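PDB 6HMJ: putative PAS/PAC sensor protein from Nakamurella multipartita DSM 44233, which senses blue light through a flavin-binding light-oxygen-voltage domain and probably couples it to RNA binding by an ANTAR domain. Local coordinates for residues Q259-A264 / R282-L287. Numbering follows the deposited sequence.
With FMN (flavin mononucleotide), chain E.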
ATOM      1  N   GLN A 259      16.967 -44.633  15.556  1.00 57.44           N
ATOM      2  CA  GLN A 259      17.800 -43.534  15.082  1.00 54.74           C
ATOM      3  C   GLN A 259      17.711 -42.316  16.011  1.00 53.90           C
ATOM      4  O   GLN A 259      17.283 -41.243  15.596  1.00 50.98           O
ATOM      5  CB  GLN A 259      17.409 -43.148  13.662  1.00 53.38           C
ATOM      6  CG  GLN A 259      17.340 -44.325  12.696  1.00 57.58           C
ATOM      7  CD  GLN A 259      16.891 -43.920  11.303  1.00 58.62           C
ATOM      8  OE1 GLN A 259      16.557 -42.758  11.057  1.00 58.17           O
ATOM      9  NE2 GLN A 259      16.872 -44.880  10.386  1.00 59.64           N
ATOM     10  N   PRO A 260      18.136 -42.458  17.265  1.00 57.90           N
ATOM     11  CA  PRO A 260      17.958 -41.374  18.236  1.00 57.07           C
ATOM     12  C   PRO A 260      18.929 -40.224  18.026  1.00 56.70           C
ATOM     13  O   PRO A 260      19.988 -40.360  17.410  1.00 55.78           O
ATOM     14  CB  PRO A 260      18.222 -42.064  19.580  1.00 58.73           C
ATOM     15  CG  PRO A 260      19.155 -43.183  19.236  1.00 59.89           C
ATOM     16  CD  PRO A 260      18.730 -43.662  17.877  1.00 60.29           C
ATOM     17  N   LEU A 261      18.545 -39.071  18.569  1.00 57.51           N
ATOM     18  CA  LEU A 261      19.404 -37.897  18.551  1.00 56.52           C
ATOM     19  C   LEU A 261      20.503 -38.062  19.589  1.00 58.48           C
ATOM     20  O   LEU A 261      20.230 -38.409  20.744  1.00 61.31           O
ATOM     21  CB  LEU A 261      18.604 -36.630  18.851  1.00 56.27           C
ATOM     22  CG  LEU A 261      17.929 -35.868  17.711  1.00 54.40           C
ATOM     23  CD1 LEU A 261      17.196 -34.662  18.277  1.00 54.20           C
ATOM     24  CD2 LEU A 261      18.937 -35.431  16.660  1.00 53.53           C
ATOM     25  N   VAL A 262      21.743 -37.809  19.180  1.00 57.92           N
ATOM     26  CA  VAL A 262      22.883 -37.850  20.089  1.00 57.83           C
ATOM     27  C   VAL A 262      23.603 -36.513  20.190  1.00 55.15           C
ATOM     28  O   VAL A 262      24.509 -36.381  21.024  1.00 56.42           O
ATOM     29  CB  VAL A 262      23.879 -38.964  19.700  1.00 58.63           C
ATOM     30  CG1 VAL A 262      23.209 -40.322  19.803  1.00 62.35           C
ATOM     31  CG2 VAL A 262      24.412 -38.754  18.293  1.00 56.63           C
ATOM     32  N   TYR A 263      23.232 -35.520  19.380  1.00 52.50           N
ATOM     33  CA  TYR A 263      23.772 -34.177  19.512  1.00 51.20           C
ATOM     34  C   TYR A 263      22.790 -33.162  18.941  1.00 49.87           C
ATOM     35  O   TYR A 263      22.100 -33.429  17.954  1.00 49.71           O
ATOM     36  CB  TYR A 263      25.123 -34.015  18.807  1.00 50.84           C
ATOM     37  CG  TYR A 263      25.632 -32.594  18.881  1.00 50.37           C
ATOM     38  CD1 TYR A 263      26.223 -32.107  20.039  1.00 52.81           C
ATOM     39  CD2 TYR A 263      25.497 -31.731  17.803  1.00 47.88           C
ATOM     40  CE1 TYR A 263      26.674 -30.805  20.116  1.00 54.36           C
ATOM     41  CE2 TYR A 263      25.947 -30.427  17.869  1.00 48.68           C
ATOM     42  CZ  TYR A 263      26.533 -29.968  19.026  1.00 52.63           C
ATOM     43  OH  TYR A 263      26.982 -28.667  19.090  1.00 54.53           O
ATOM     44  N   ALA A 264      22.751 -31.988  19.569  1.00 49.55           N
ATOM     45  CA  ALA A 264      21.946 -30.869  19.083  1.00 48.61           C
ATOM     46  C   ALA A 264      22.521 -29.587  19.663  1.00 49.52           C
ATOM     47  O   ALA A 264      22.651 -29.466  20.887  1.00 51.40           O
ATOM     48  CB  ALA A 264      20.477 -31.034  19.476  1.00 49.51           C
ATOM     49  N   ARG A 282      15.877 -39.324  21.516  1.00 60.68           N
ATOM     50  CA  ARG A 282      14.625 -39.425  20.782  1.00 61.49           C
ATOM     51  C   ARG A 282      14.852 -39.202  19.292  1.00 60.21           C
ATOM     52  O   ARG A 282      15.772 -38.486  18.887  1.00 59.19           O
ATOM     53  CB  ARG A 282      13.604 -38.402  21.284  1.00 62.80           C
ATOM     54  CG  ARG A 282      13.320 -38.445  22.774  1.00 68.47           C
ATOM     55  CD  ARG A 282      12.447 -37.264  23.163  1.00 71.65           C
ATOM     56  NE  ARG A 282      11.174 -37.285  22.446  1.00 74.70           N
ATOM     57  CZ  ARG A 282      10.352 -36.244  22.337  1.00 74.74           C
ATOM     58  NH1 ARG A 282      10.661 -35.080  22.895  1.00 74.44           N
ATOM     59  NH2 ARG A 282       9.219 -36.369  21.659  1.00 74.04           N
ATOM     60  N   ASN A 283      13.992 -39.812  18.480  1.00 60.68           N
ATOM     61  CA  ASN A 283      14.002 -39.554  17.048  1.00 60.84           C
ATOM     62  C   ASN A 283      13.479 -38.147  16.765  1.00 59.28           C
ATOM     63  O   ASN A 283      12.611 -37.631  17.471  1.00 59.31           O
ATOM     64  CB  ASN A 283      13.150 -40.595  16.322  1.00 62.38           C
ATOM     65  CG  ASN A 283      13.220 -40.456  14.818  1.00 62.88           C
ATOM     66  OD1 ASN A 283      12.562 -39.595  14.231  1.00 62.10           O
ATOM     67  ND2 ASN A 283      14.014 -41.311  14.181  1.00 63.43           N
ATOM     68  N   CYS A 284      14.021 -37.522  15.714  1.00 58.78           N
ATOM     69  CA  CYS A 284      13.673 -36.139  15.401  1.00 59.63           C
ATOM     70  C   CYS A 284      12.238 -35.964  14.918  1.00 56.34           C
ATOM     71  O   CYS A 284      11.799 -34.821  14.756  1.00 55.76           O
ATOM     72  CB  CYS A 284      14.628 -35.584  14.341  1.00 64.38           C
ATOM     73  SG  CYS A 284      16.371 -35.841  14.727  1.00 69.53           S
ATOM     74  N   ARG A 285      11.499 -37.051  14.686  1.00 54.35           N
ATOM     75  CA  ARG A 285      10.145 -36.934  14.154  1.00 50.06           C
ATOM     76  C   ARG A 285       9.242 -36.048  15.008  1.00 48.39           C
ATOM     77  O   ARG A 285       8.187 -35.624  14.527  1.00 50.38           O
ATOM     78  CB  ARG A 285       9.522 -38.319  13.980  1.00 50.35           C
ATOM     79  CG  ARG A 285       9.040 -38.984  15.246  1.00 50.70           C
ATOM     80  CD  ARG A 285       8.271 -40.246  14.905  1.00 51.97           C
ATOM     81  NE  ARG A 285       9.107 -41.226  14.220  1.00 51.80           N
ATOM     82  CZ  ARG A 285       9.866 -42.128  14.839  1.00 52.85           C
ATOM     83  NH1 ARG A 285       9.901 -42.179  16.166  1.00 52.61           N
ATOM     84  NH2 ARG A 285      10.593 -42.981  14.129  1.00 53.92           N
ATOM     85  N   PHE A 286       9.604 -35.777  16.266  1.00 47.34           N
ATOM     86  CA  PHE A 286       8.721 -34.995  17.123  1.00 49.05           C
ATOM     87  C   PHE A 286       8.466 -33.599  16.565  1.00 49.22           C
ATOM     88  O   PHE A 286       7.487 -32.958  16.959  1.00 50.79           O
ATOM     89  CB  PHE A 286       9.282 -34.883  18.545  1.00 51.18           C
ATOM     90  CG  PHE A 286      10.681 -34.326  18.623  1.00 52.60           C
ATOM     91  CD1 PHE A 286      10.902 -32.955  18.602  1.00 53.39           C
ATOM     92  CD2 PHE A 286      11.772 -35.171  18.759  1.00 53.67           C
ATOM     93  CE1 PHE A 286      12.187 -32.442  18.688  1.00 54.12           C
ATOM     94  CE2 PHE A 286      13.061 -34.667  18.847  1.00 53.80           C
ATOM     95  CZ  PHE A 286      13.270 -33.301  18.814  1.00 53.83           C
ATOM     96  N   LEU A 287       9.327 -33.107  15.670  1.00 48.79           N
ATOM     97  CA  LEU A 287       9.098 -31.808  15.053  1.00 48.06           C
ATOM     98  C   LEU A 287       7.889 -31.821  14.128  1.00 48.54           C
ATOM     99  O   LEU A 287       7.361 -30.753  13.801  1.00 49.56           O
ATOM    100  CB  LEU A 287      10.340 -31.365  14.278  1.00 48.15           C
ATOM    101  CG  LEU A 287      11.583 -31.102  15.127  1.00 48.66           C
ATOM    102  CD1 LEU A 287      12.781 -30.812  14.247  1.00 49.10           C
ATOM    103  CD2 LEU A 287      11.337 -29.952  16.092  1.00 48.81           C
TER
HETATM  104  N1  FMN E 400      12.331 -34.862  10.379  1.00 54.27           N
HETATM  105  C2  FMN E 400      11.665 -33.697  10.538  1.00 55.54           C
HETATM  106  O2  FMN E 400      10.442 -33.660  10.284  1.00 55.91           O
HETATM  107  N3  FMN E 400      12.266 -32.572  10.959  1.00 56.68           N
HETATM  108  C4  FMN E 400      13.568 -32.516  11.252  1.00 55.55           C
HETATM  109  O4  FMN E 400      14.092 -31.451  11.641  1.00 54.19           O
HETATM  110  C4A FMN E 400      14.372 -33.748  11.107  1.00 55.94           C
HETATM  111  N5  FMN E 400      15.689 -33.778  11.383  1.00 56.31           N
HETATM  112  C5A FMN E 400      16.394 -34.924  11.238  1.00 56.24           C
HETATM  113  C6  FMN E 400      17.755 -34.916  11.528  1.00 54.91           C
HETATM  114  C7  FMN E 400      18.507 -36.073  11.395  1.00 53.70           C
HETATM  115  C7M FMN E 400      19.977 -36.044  11.718  1.00 53.77           C
HETATM  116  C8  FMN E 400      17.854 -37.325  10.928  1.00 53.99           C
HETATM  117  C8M FMN E 400      18.633 -38.603  10.763  1.00 54.53           C
HETATM  118  C9  FMN E 400      16.499 -37.334  10.633  1.00 54.25           C
HETATM  119  C9A FMN E 400      15.734 -36.179  10.769  1.00 55.01           C
HETATM  120  N10 FMN E 400      14.345 -36.158  10.477  1.00 55.41           N
HETATM  121  C10 FMN E 400      13.652 -34.950  10.637  1.00 55.54           C
HETATM  122  C1' FMN E 400      13.593 -37.323   9.998  1.00 54.57           C
HETATM  123  C2' FMN E 400      12.918 -38.038  11.151  1.00 53.95           C
HETATM  124  O2' FMN E 400      13.737 -38.001  12.322  1.00 54.58           O
HETATM  125  C3' FMN E 400      12.663 -39.480  10.755  1.00 54.01           C
HETATM  126  O3' FMN E 400      13.917 -40.101  10.432  1.00 55.02           O
HETATM  127  C4' FMN E 400      11.743 -39.619   9.552  1.00 53.69           C
HETATM  128  O4' FMN E 400      10.491 -38.983   9.810  1.00 51.35           O
HETATM  129  C5' FMN E 400      11.594 -41.111   9.295  1.00 55.89           C
HETATM  130  O5' FMN E 400      10.234 -41.492   9.143  1.00 56.32           O
HETATM  131  P   FMN E 400       9.479 -42.204  10.368  1.00 54.86           P
HETATM  132  O1P FMN E 400       8.094 -42.412   9.811  1.00 58.79           O
HETATM  133  O2P FMN E 400      10.275 -43.468  10.594  1.00 56.76           O
HETATM  134  O3P FMN E 400       9.596 -41.236  11.520  1.00 55.61           O
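Leu-261 N, at the start of strand 261-264, donates to Arg-282 O (2.9 Å), tying the edge of the sheet to the loop that enters the 3-10 turn 284-287. Beside this bond the leucine's branches divide their work: CD2 packs against Cys-284 SG, while CD1 meets the edge of the Phe-286 ring near its plane, 4.2 Å from CE2. Arg-282 NH1 sits over the rim of one face of that ring. Asn-283, CG anti to its backbone N (chi1 -175°), swings its amide towards the flavin. Its OD1 shows how one acceptor can serve turn and ligand together, taking bonds from Arg-285 N (2.8 Å), which closes an Asx turn, and from FMN O2' (2.8 Å); ND2 binds Asp-258 O. An alanine in its place would probably leave Arg-285 N and the ribityl hydroxyl without their shared acceptor, Asp-258 O without its donor, and the turn presenting Cys-284 weakened. Arg-285, its guanidinium flat against the Asn-283 amide, CG over its centre, reaches the phosphate with NE 2.7 Å from O3P, and NH2 forms a salt bridge with Asp-258. Cys-284 lies over one isoalloxazine face, SG 4.6 Å from FMN C4A, probably the carbon it attacks in light, as in relatives. Asn-Cys-Arg-Phe-Leu on this turn is the core of the Gly-X-Asn-Cys-Arg-Phe-Leu-Gln motif of light-oxygen-voltage domains, a branch of the PAS fold.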